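Local coordinates for fibronectin type III domain-containing protein (Simiduia agarivorans, PDB 6P2K) that probably hydrolyses xyloglucan-type beta-glucans as a family 74 glycoside hydrolase, the chain here being the part that folds into two seven-bladed beta-propellers, at residues Ala2-Trp6 with Ile734-Leu738; Thr153-Asp157 with Gly194-Gln198; Ala474-Leu479 with Leu506-Leu511; Asp617-Glu621 with Met632-Lys636. All coordinates share one frame. Residues are numbered along the deposited sequence.

Interaction 1. Residues Ala2-Trp6 with Ile734-Leu738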
loop_
_atom_site.group_PDB
_atom_site.type_symbol
_atom_site.label_atom_id
_atom_site.label_comp_id
_atom_site.label_asym_id
_atom_site.label_seq_id
_atom_site.Cartn_x
_atom_site.Cartn_y
_atom_site.Cartn_z
ATOM N N ALA B 2 -22.987 26.735 42.931
ATOM C CA ALA B 2 -23.979 26.017 42.140
ATOM C C ALA B 2 -23.308 25.093 41.126
ATOM O O ALA B 2 -22.116 24.806 41.233
ATOM C CB ALA B 2 -24.903 26.996 41.433
ATOM N N ALA B 3 -24.079 24.631 40.143
ATOM C CA ALA B 3 -23.583 23.707 39.136
ATOM C C ALA B 3 -24.171 24.070 37.781
ATOM O O ALA B 3 -25.025 24.953 37.662
ATOM C CB ALA B 3 -23.917 22.253 39.493
ATOM N N THR B 4 -23.705 23.369 36.751
ATOM C CA THR B 4 -24.153 23.578 35.383
ATOM C C THR B 4 -25.032 22.420 34.929
ATOM O O THR B 4 -24.844 21.272 35.344
ATOM C CB THR B 4 -22.966 23.721 34.426
ATOM O OG1 THR B 4 -22.448 22.421 34.113
ATOM C CG2 THR B 4 -21.868 24.564 35.054
ATOM N N VAL B 5 -26.000 22.736 34.070
ATOM C CA VAL B 5 -26.897 21.743 33.481
ATOM C C VAL B 5 -26.633 21.585 31.988
ATOM O O VAL B 5 -26.300 20.496 31.518
ATOM C CB VAL B 5 -28.375 22.095 33.754
ATOM C CG1 VAL B 5 -29.260 20.886 33.494
ATOM C CG2 VAL B 5 -28.544 22.592 35.181
ATOM N N TRP B 6 -26.783 22.663 31.222
ATOM C CA TRP B 6 -26.486 22.630 29.798
ATOM C C TRP B 6 -24.979 22.686 29.583
ATOM O O TRP B 6 -24.283 23.504 30.193
ATOM C CB TRP B 6 -27.177 23.788 29.084
ATOM C CG TRP B 6 -28.640 23.549 28.871
ATOM C CD1 TRP B 6 -29.661 23.930 29.689
ATOM C CD2 TRP B 6 -29.242 22.867 27.766
ATOM N NE1 TRP B 6 -30.865 23.527 29.161
ATOM C CE2 TRP B 6 -30.634 22.873 27.980
ATOM C CE3 TRP B 6 -28.740 22.253 26.614
ATOM C CZ2 TRP B 6 -31.528 22.291 27.084
ATOM C CZ3 TRP B 6 -29.630 21.673 25.729
ATOM C CH2 TRP B 6 -31.007 21.697 25.969
ATOM N N ILE B 734 -37.159 23.085 30.931
ATOM C CA ILE B 734 -35.786 22.593 30.995
ATOM C C ILE B 734 -34.833 23.640 30.431
ATOM O O ILE B 734 -33.740 23.310 29.957
ATOM C CB ILE B 734 -35.632 21.249 30.258
ATOM C CG1 ILE B 734 -35.941 21.402 28.769
ATOM C CG2 ILE B 734 -36.520 20.188 30.889
ATOM C CD1 ILE B 734 -35.270 20.348 27.898
ATOM N N THR B 735 -35.236 24.911 30.485
ATOM C CA THR B 735 -34.346 25.982 30.047
ATOM C C THR B 735 -33.090 26.027 30.907
ATOM O O THR B 735 -31.969 26.085 30.385
ATOM C CB THR B 735 -35.074 27.327 30.085
ATOM O OG1 THR B 735 -36.317 27.217 29.380
ATOM C CG2 THR B 735 -34.223 28.412 29.434
ATOM N N ASP B 736 -33.260 25.993 32.230
ATOM C CA ASP B 736 -32.167 25.923 33.215
ATOM C C ASP B 736 -31.158 27.028 32.898
ATOM O O ASP B 736 -31.554 28.196 32.780
ATOM C CB ASP B 736 -31.601 24.508 33.240
ATOM C CG ASP B 736 -32.617 23.480 33.702
ATOM O OD1 ASP B 736 -33.393 23.783 34.632
ATOM O OD2 ASP B 736 -32.637 22.368 33.138
ATOM N N ASP B 737 -29.873 26.716 32.733
ATOM C CA ASP B 737 -28.845 27.724 32.525
ATOM C C ASP B 737 -28.565 28.007 31.048
ATOM O O ASP B 737 -27.531 28.605 30.732
ATOM C CB ASP B 737 -27.552 27.308 33.233
ATOM C CG ASP B 737 -27.110 25.902 32.871
ATOM O OD1 ASP B 737 -27.821 25.227 32.098
ATOM O OD2 ASP B 737 -26.045 25.471 33.359
ATOM N N LEU B 738 -29.457 27.604 30.142
ATOM C CA LEU B 738 -29.262 27.861 28.714
ATOM C C LEU B 738 -29.666 29.301 28.430
ATOM O O LEU B 738 -30.853 29.629 28.369
ATOM C CB LEU B 738 -30.060 26.880 27.865
ATOM C CG LEU B 738 -29.657 26.847 26.387
ATOM C CD1 LEU B 738 -28.198 26.422 26.228
ATOM C CD2 LEU B 738 -30.571 25.926 25.596
HETATM O O HOH W 1 -24.196 25.706 31.200
#

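Interaction 2. Residues Thr153-Asp157 with Gly194-Gln198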
loop_
_atom_site.group_PDB
_atom_site.type_symbol
_atom_site.label_atom_id
_atom_site.label_comp_id
_atom_site.label_asym_id
_atom_site.label_seq_id
_atom_site.Cartn_x
_atom_site.Cartn_y
_atom_site.Cartn_z
ATOM N N THR B 153 -30.763 64.649 26.688
ATOM C CA THR B 153 -30.537 64.461 25.262
ATOM C C THR B 153 -30.017 65.767 24.671
ATOM O O THR B 153 -30.749 66.760 24.604
ATOM C CB THR B 153 -31.820 64.014 24.566
ATOM O OG1 THR B 153 -32.402 62.930 25.299
ATOM C CG2 THR B 153 -31.518 63.553 23.157
ATOM N N VAL B 154 -28.756 65.763 24.254
ATOM C CA VAL B 154 -28.135 66.909 23.601
ATOM C C VAL B 154 -28.156 66.664 22.100
ATOM O O VAL B 154 -27.665 65.634 21.623
ATOM C CB VAL B 154 -26.701 67.138 24.104
ATOM C CG1 VAL B 154 -26.026 68.236 23.294
ATOM C CG2 VAL B 154 -26.710 67.496 25.575
ATOM N N THR B 155 -28.727 67.604 21.357
ATOM C CA THR B 155 -28.775 67.541 19.904
ATOM C C THR B 155 -27.620 68.355 19.336
ATOM O O THR B 155 -27.364 69.474 19.793
ATOM C CB THR B 155 -30.110 68.079 19.377
ATOM O OG1 THR B 155 -31.187 67.276 19.879
ATOM C CG2 THR B 155 -30.132 68.067 17.853
ATOM N N PHE B 156 -26.915 67.791 18.352
ATOM C CA PHE B 156 -25.878 68.528 17.647
ATOM C C PHE B 156 -26.123 68.634 16.146
ATOM O O PHE B 156 -25.318 69.262 15.448
ATOM C CB PHE B 156 -24.491 67.914 17.911
ATOM C CG PHE B 156 -24.361 66.467 17.516
ATOM C CD1 PHE B 156 -23.975 66.113 16.232
ATOM C CD2 PHE B 156 -24.592 65.461 18.439
ATOM C CE1 PHE B 156 -23.843 64.784 15.872
ATOM C CE2 PHE B 156 -24.461 64.130 18.086
ATOM C CZ PHE B 156 -24.086 63.792 16.800
ATOM N N ASP B 157 -27.204 68.052 15.633
ATOM C CA ASP B 157 -27.601 68.252 14.245
ATOM C C ASP B 157 -29.105 68.056 14.145
ATOM O O ASP B 157 -29.635 67.057 14.642
ATOM C CB ASP B 157 -26.863 67.295 13.300
ATOM C CG ASP B 157 -27.289 67.465 11.854
ATOM O OD1 ASP B 157 -28.267 66.808 11.437
ATOM O OD2 ASP B 157 -26.652 68.265 11.135
ATOM N N GLY B 194 -19.891 68.544 26.379
ATOM C CA GLY B 194 -20.929 67.870 25.644
ATOM C C GLY B 194 -22.320 68.480 25.709
ATOM O O GLY B 194 -23.290 67.779 25.398
ATOM N N LEU B 195 -22.452 69.751 26.090
ATOM C CA LEU B 195 -23.771 70.369 26.164
ATOM C C LEU B 195 -24.127 71.177 24.922
ATOM O O LEU B 195 -25.317 71.372 24.650
ATOM C CB LEU B 195 -23.878 71.255 27.409
ATOM C CG LEU B 195 -23.691 70.529 28.747
ATOM C CD1 LEU B 195 -24.154 71.397 29.907
ATOM C CD2 LEU B 195 -24.422 69.194 28.753
ATOM N N ASN B 196 -23.137 71.652 24.166
ATOM C CA ASN B 196 -23.376 72.223 22.848
ATOM C C ASN B 196 -22.242 71.818 21.920
ATOM O O ASN B 196 -21.094 71.667 22.347
ATOM C CB ASN B 196 -23.485 73.755 22.874
ATOM C CG ASN B 196 -24.757 74.240 23.526
ATOM O OD1 ASN B 196 -25.828 74.179 22.925
ATOM N ND2 ASN B 196 -24.650 74.719 24.763
ATOM N N TRP B 197 -22.577 71.649 20.642
ATOM C CA TRP B 197 -21.622 71.241 19.622
ATOM C C TRP B 197 -21.834 72.080 18.370
ATOM O O TRP B 197 -22.833 72.792 18.237
ATOM C CB TRP B 197 -21.769 69.759 19.261
ATOM C CG TRP B 197 -21.777 68.819 20.411
ATOM C CD1 TRP B 197 -22.774 68.643 21.325
ATOM C CD2 TRP B 197 -20.751 67.881 20.748
ATOM N NE1 TRP B 197 -22.423 67.667 22.224
ATOM C CE2 TRP B 197 -21.186 67.181 21.890
ATOM C CE3 TRP B 197 -19.502 67.575 20.201
ATOM C CZ2 TRP B 197 -20.416 66.193 22.494
ATOM C CZ3 TRP B 197 -18.740 66.593 20.802
ATOM C CH2 TRP B 197 -19.199 65.914 21.937
ATOM N N GLN B 198 -20.865 71.995 17.453
ATOM C CA GLN B 198 -20.979 72.555 16.111
ATOM C C GLN B 198 -19.953 71.865 15.230
ATOM O O GLN B 198 -18.901 71.425 15.702
ATOM C CB GLN B 198 -20.794 74.089 16.064
ATOM C CG GLN B 198 -19.515 74.630 16.674
ATOM C CD GLN B 198 -19.555 74.613 18.167
ATOM O OE1 GLN B 198 -20.398 75.258 18.786
ATOM N NE2 GLN B 198 -18.668 73.838 18.762
#

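Interaction 3. Residues Ala474-Leu479 with Leu506-Leu511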
loop_
_atom_site.group_PDB
_atom_site.type_symbol
_atom_site.label_atom_id
_atom_site.label_comp_id
_atom_site.label_asym_id
_atom_site.label_seq_id
_atom_site.Cartn_x
_atom_site.Cartn_y
_atom_site.Cartn_z
ATOM N N ALA B 474 -26.167 29.926 0.898
ATOM C CA ALA B 474 -25.709 28.691 0.270
ATOM C C ALA B 474 -25.965 28.717 -1.232
ATOM O O ALA B 474 -27.065 29.053 -1.684
ATOM C CB ALA B 474 -26.411 27.494 0.907
ATOM N N HIS B 475 -24.947 28.347 -2.009
ATOM C CA HIS B 475 -25.036 28.516 -3.455
ATOM C C HIS B 475 -25.860 27.421 -4.119
ATOM O O HIS B 475 -26.605 27.703 -5.064
ATOM C CB HIS B 475 -23.635 28.576 -4.067
ATOM C CG HIS B 475 -22.894 29.831 -3.739
ATOM N ND1 HIS B 475 -21.533 29.860 -3.519
ATOM C CD2 HIS B 475 -23.328 31.103 -3.576
ATOM C CE1 HIS B 475 -21.161 31.099 -3.245
ATOM N NE2 HIS B 475 -22.232 31.871 -3.272
ATOM N N ASN B 476 -25.749 26.177 -3.654
ATOM C CA ASN B 476 -26.432 25.076 -4.323
ATOM C C ASN B 476 -26.442 23.854 -3.413
ATOM O O ASN B 476 -25.841 23.845 -2.337
ATOM C CB ASN B 476 -25.771 24.744 -5.665
ATOM C CG ASN B 476 -24.260 24.768 -5.590
ATOM O OD1 ASN B 476 -23.648 23.992 -4.853
ATOM N ND2 ASN B 476 -23.648 25.666 -6.350
ATOM N N GLY B 477 -27.144 22.816 -3.866
ATOM C CA GLY B 477 -27.203 21.562 -3.140
ATOM C C GLY B 477 -26.106 20.616 -3.585
ATOM O O GLY B 477 -25.911 20.395 -4.782
ATOM N N ARG B 478 -25.381 20.070 -2.611
ATOM C CA ARG B 478 -24.353 19.063 -2.847
ATOM C C ARG B 478 -24.425 18.027 -1.737
ATOM O O ARG B 478 -24.502 18.386 -0.557
ATOM C CB ARG B 478 -22.944 19.664 -2.869
ATOM C CG ARG B 478 -22.688 20.757 -3.877
ATOM C CD ARG B 478 -21.253 21.238 -3.709
ATOM N NE ARG B 478 -20.889 22.314 -4.623
ATOM C CZ ARG B 478 -20.156 22.142 -5.719
ATOM N NH1 ARG B 478 -19.716 20.934 -6.045
ATOM N NH2 ARG B 478 -19.862 23.181 -6.490
ATOM N N LEU B 479 -24.375 16.752 -2.109
ATOM C CA LEU B 479 -24.401 15.658 -1.148
ATOM C C LEU B 479 -22.982 15.124 -0.968
ATOM O O LEU B 479 -22.375 14.630 -1.925
ATOM C CB LEU B 479 -25.344 14.552 -1.620
ATOM C CG LEU B 479 -25.505 13.342 -0.703
ATOM C CD1 LEU B 479 -26.268 13.723 0.562
ATOM C CD2 LEU B 479 -26.209 12.224 -1.447
ATOM N N LEU B 506 -28.763 14.886 -9.558
ATOM C CA LEU B 506 -29.350 15.681 -8.486
ATOM C C LEU B 506 -29.257 17.158 -8.846
ATOM O O LEU B 506 -28.152 17.657 -9.080
ATOM C CB LEU B 506 -28.642 15.409 -7.165
ATOM C CG LEU B 506 -29.196 16.113 -5.920
ATOM C CD1 LEU B 506 -30.570 15.575 -5.553
ATOM C CD2 LEU B 506 -28.229 15.969 -4.749
ATOM N N PRO B 507 -30.373 17.884 -8.910
ATOM C CA PRO B 507 -30.335 19.277 -9.374
ATOM C C PRO B 507 -29.675 20.206 -8.362
ATOM O O PRO B 507 -29.353 19.836 -7.231
ATOM C CB PRO B 507 -31.813 19.624 -9.574
ATOM C CG PRO B 507 -32.533 18.712 -8.645
ATOM C CD PRO B 507 -31.741 17.435 -8.612
ATOM N N LYS B 508 -29.491 21.455 -8.798
ATOM C CA LYS B 508 -28.657 22.418 -8.088
ATOM C C LYS B 508 -29.332 23.039 -6.870
ATOM O O LYS B 508 -28.668 23.778 -6.136
ATOM C CB LYS B 508 -28.223 23.535 -9.043
ATOM C CG LYS B 508 -29.291 24.599 -9.265
ATOM C CD LYS B 508 -29.194 25.243 -10.643
ATOM C CE LYS B 508 -27.853 25.928 -10.856
ATOM N NZ LYS B 508 -27.733 26.520 -12.221
ATOM N N GLY B 509 -30.614 22.777 -6.635
ATOM C CA GLY B 509 -31.287 23.390 -5.499
ATOM C C GLY B 509 -30.712 22.897 -4.180
ATOM O O GLY B 509 -30.388 21.719 -4.021
ATOM N N VAL B 510 -30.577 23.827 -3.225
ATOM C CA VAL B 510 -30.021 23.508 -1.915
ATOM C C VAL B 510 -30.804 22.367 -1.284
ATOM O O VAL B 510 -32.038 22.386 -1.250
ATOM C CB VAL B 510 -30.030 24.757 -1.014
ATOM C CG1 VAL B 510 -29.711 24.384 0.430
ATOM C CG2 VAL B 510 -29.036 25.795 -1.525
ATOM N N LEU B 511 -30.083 21.354 -0.800
ATOM C CA LEU B 511 -30.699 20.239 -0.080
ATOM C C LEU B 511 -30.943 20.697 1.354
ATOM O O LEU B 511 -30.153 20.444 2.268
ATOM C CB LEU B 511 -29.814 18.998 -0.127
ATOM C CG LEU B 511 -29.156 18.632 -1.458
ATOM C CD1 LEU B 511 -28.275 17.394 -1.307
ATOM C CD2 LEU B 511 -30.206 18.422 -2.533
HETATM O O HOH W 2 -29.110 26.908 -6.043
#

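Interaction 4. Residues Asp617-Glu621 with Met632-Lys636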
loop_
_atom_site.group_PDB
_atom_site.type_symbol
_atom_site.label_atom_id
_atom_site.label_comp_id
_atom_site.label_asym_id
_atom_site.label_seq_id
_atom_site.Cartn_x
_atom_site.Cartn_y
_atom_site.Cartn_z
ATOM N N ASP B 617 -39.465 27.642 9.372
ATOM C CA ASP B 617 -38.661 26.685 10.125
ATOM C C ASP B 617 -39.520 25.592 10.755
ATOM O O ASP B 617 -39.147 25.003 11.770
ATOM C CB ASP B 617 -37.832 27.408 11.183
ATOM C CG ASP B 617 -36.734 28.263 10.573
ATOM O OD1 ASP B 617 -35.828 27.698 9.916
ATOM O OD2 ASP B 617 -36.784 29.501 10.733
ATOM N N ALA B 618 -40.668 25.306 10.146
ATOM C CA ALA B 618 -41.555 24.268 10.647
ATOM C C ALA B 618 -40.901 22.897 10.521
ATOM O O ALA B 618 -40.255 22.590 9.516
ATOM C CB ALA B 618 -42.875 24.289 9.880
ATOM N N GLU B 619 -41.086 22.066 11.543
ATOM C CA GLU B 619 -40.459 20.755 11.611
ATOM C C GLU B 619 -41.504 19.662 11.773
ATOM O O GLU B 619 -42.615 19.895 12.259
ATOM C CB GLU B 619 -39.471 20.669 12.778
ATOM C CG GLU B 619 -38.187 21.447 12.588
ATOM C CD GLU B 619 -37.393 21.532 13.872
ATOM O OE1 GLU B 619 -38.029 21.645 14.943
ATOM O OE2 GLU B 619 -36.144 21.483 13.815
ATOM N N VAL B 620 -41.118 18.452 11.377
ATOM C CA VAL B 620 -41.897 17.248 11.634
ATOM C C VAL B 620 -40.939 16.160 12.102
ATOM O O VAL B 620 -39.789 16.096 11.652
ATOM C CB VAL B 620 -42.695 16.800 10.391
ATOM C CG1 VAL B 620 -41.758 16.402 9.251
ATOM C CG2 VAL B 620 -43.648 15.662 10.746
ATOM N N GLU B 621 -41.402 15.327 13.033
ATOM C CA GLU B 621 -40.629 14.200 13.536
ATOM C C GLU B 621 -41.524 12.974 13.608
ATOM O O GLU B 621 -42.677 13.064 14.038
ATOM C CB GLU B 621 -40.043 14.487 14.926
ATOM C CG GLU B 621 -39.104 13.404 15.457
ATOM C CD GLU B 621 -37.637 13.724 15.239
ATOM O OE1 GLU B 621 -36.994 14.209 16.199
ATOM O OE2 GLU B 621 -37.128 13.486 14.120
ATOM N N MET B 632 -45.083 14.231 14.935
ATOM C CA MET B 632 -45.131 15.470 15.698
ATOM C C MET B 632 -44.709 16.636 14.817
ATOM O O MET B 632 -43.664 16.581 14.157
ATOM C CB MET B 632 -44.231 15.371 16.932
ATOM C CG MET B 632 -44.295 16.562 17.867
ATOM S SD MET B 632 -43.024 17.802 17.525
ATOM C CE MET B 632 -41.553 16.929 18.062
ATOM N N SER B 633 -45.517 17.692 14.819
ATOM C CA SER B 633 -45.275 18.881 14.016
ATOM C C SER B 633 -45.082 20.096 14.909
ATOM O O SER B 633 -45.842 20.307 15.861
ATOM C CB SER B 633 -46.444 19.129 13.053
ATOM O OG SER B 633 -46.447 20.463 12.563
ATOM N N PHE B 634 -44.072 20.898 14.588
ATOM C CA PHE B 634 -43.845 22.195 15.219
ATOM C C PHE B 634 -43.984 23.241 14.124
ATOM O O PHE B 634 -43.113 23.354 13.255
ATOM C CB PHE B 634 -42.474 22.261 15.887
ATOM C CG PHE B 634 -42.128 23.620 16.440
ATOM C CD1 PHE B 634 -43.022 24.309 17.245
ATOM C CD2 PHE B 634 -40.899 24.202 16.158
ATOM C CE1 PHE B 634 -42.699 25.555 17.755
ATOM C CE2 PHE B 634 -40.568 25.445 16.665
ATOM C CZ PHE B 634 -41.469 26.124 17.466
ATOM N N ALA B 635 -45.082 23.987 14.157
ATOM C CA ALA B 635 -45.443 24.879 13.066
ATOM C C ALA B 635 -46.602 25.745 13.533
ATOM O O ALA B 635 -47.138 25.559 14.628
ATOM C CB ALA B 635 -45.829 24.094 11.806
ATOM N N LYS B 636 -46.983 26.697 12.692
ATOM C CA LYS B 636 -48.219 27.436 12.879
ATOM C C LYS B 636 -49.300 26.864 11.969
ATOM O O LYS B 636 -49.021 26.132 11.018
ATOM C CB LYS B 636 -48.019 28.933 12.605
ATOM C CG LYS B 636 -48.054 29.340 11.142
ATOM C CD LYS B 636 -47.822 30.839 10.991
ATOM C CE LYS B 636 -48.348 31.370 9.664
ATOM N NZ LYS B 636 -49.352 32.461 9.870
HETATM O O HOH W 3 -44.701 21.165 10.486
#

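Interaction 1. Residues Ala2-Trp6 with Ile734-Leu738
How a chain terminus can be held by a distant turn is illustrated by three residues: W6, D737 and L738. W6 gives up the most surface, 126 Å². Its indole lies against the loop I734-L738, and the ring nitrogen NE1 donates to the carbonyl O of I734 at 3.0 Å. L738 covers one face: its CB sits 3.6 Å from the centroid of the five-membered ring, a CH-pi contact almost along the ring normal.

D737 supplies the acceptors for two of the three hydrogen bonds. Its carboxylate takes two consecutive backbone amides, V5 N to OD2 at 2.8 Å and W6 N to OD1 at 2.9 Å, both nearly straight, so that one side chain fixes the incoming chain. Water 1 binds W6 O and, weakly, D737 OD2. The presentation of D737 and L738 depends on a type II' turn from T735 to L738, closed by L738 N to T735 O at 2.9 Å. D736 faces V5 while its carboxylate forms a salt bridge with R769.

Because A2-W6 leads into strand 7-8, an edge strand of the blade it completes with strands 745-751, 754-761 and 765-770, the arrangement is characteristic of the "velcro" closure of a beta-propeller.

Interaction 2. Residues Thr153-Asp157 with Gly194-Gln198
Neighbouring blades of a beta-propeller meet through side chains that interdigitate, and here the outer strand of one blade, which carries V154, meets the Asp-box-like turn of the next. The sequence from S190 to W197 resembles the Asp-box that recurs between the third and fourth strands of such blades; G194 N is bonded to S190 OG, and the positive phi of G194 (116°) suits a residue without a side chain.

V154 is the principal bump. Its isopropyl group enters a hollow walled by the carbonyls of G194 and L195 and by the edge of the indole: CG2 lies 3.4 Å from G194 O, while CG1 is 3.5 Å from L195 O and 3.8 Å from W197 NE1. L195 points its CA-to-CB bond away, yet its CD2 still comes within 4.3 Å of V154 CG2.

Two residues further along, F156 meets W197. The edge of the phenyl ring turns toward the indole face, with planes at 54° and centroids of the six- and five-membered rings 5.6 Å apart. Y188 and L181 also pack against both aromatic residues. The tightest point of this pair lies at the roots of the side chains, where F156 CB is 3.6 Å from W197 CB.

Interaction 3. Residues Ala474-Leu479 with Leu506-Leu511
Two backbone segments can approach closer than side chains would permit wherever one of them offers a glycine. The backbones of A474-L479 and L506-L511 come together at G477 and V510, whose CA atoms are only 3.6 Å apart. G477 N donates to K508 O at 2.9 Å, the one direct hydrogen bond between the segments, and G477 CA makes a CA-H...O contact with G509 O at 3.3 Å. A CB on G477 would clash with that oxygen at 2.1 Å, so the crossing depends on the missing side chain. Water 2 donates to both H475 O (2.8 Å) and K508 O (3.2 Å).

V510 CG2 packs 4.0 Å from A474 CB and 3.8 Å from A474 O. Where strand 478-483 begins, L479 CB meets L511 CD1 at 4.1 Å and L506 CD2 at 4.5 Å. Most polar ends have their main partners elsewhere: R478 pairs with E495, N476 OD1 with T467, and K508 NZ with S370 of the second subunit. R478 NE also weakly hydrogen-bonds N476 OD1 at 3.2 Å.

The contact joins the third strand of one blade to the linker entering the innermost strand of the next, 511-516, which carries the zinc ligand D513. The L511 side chain lies about 7 Å from that of D513 and about 10 Å from a bound zinc ion: an inter-blade junction of a beta-propeller, close to a metal site.

Interaction 4. Residues Asp617-Glu621 with Met632-Lys636
Strands 618-625 and 628-634 form a beta hairpin at the inner edge of a propeller blade, antiparallel at 168°, and it shows how rotamers steer side chains once the backbone has assigned them to a face. Four backbone bonds tie the pairs: E619 N to F634 O and F634 N to E619 O, each 2.9 Å, then E621 N to M632 O and M632 N to E621 O, each 2.8 Å.

E619, F634, E621 and M632 share one face. The m rotamer of E619 and the t rotamer of F634 bring E619 OE1 to 4.0 Å from F634 CD2 at the ring edge. M632, t at chi1 but bent at chi2 (-93°), puts CE 4.3 Å from E621 CB. E621 also bends at chi2 (98°).

On the other face, at V620 and S633, the t rotamer of S633 places OG 2.8 Å from water 3, which donates to E619 O. A618 CB touches A635 CB at 3.5 Å. The chemistry implies a division: backbone amides hold the strands together, leaving the carboxylates to bind outside the hairpin, E619, its side chain about 7 Å from a bound zinc ion, to the loop amides of G695 and S696, and E621 to K572.

Overall arrangement
Followed from the N terminus, the chain shows how a chain with two propellers is closed. Interaction 1 pairs the first residues with a loop more than 700 residues later, so the other three all fall within its span; among themselves they lie in series and none cross. Interaction 2 closes a short loop between the third and fourth blades of the N-terminal propeller. The chain then enters the second propeller, where interaction 3 bridges its second and third blades and interaction 4 forms the inner hairpin of its fifth. Interaction 1 returns the N terminus to this propeller, between its sixth and last blades. Interactions 2 and 3 lie on opposite sides of the chain's centre.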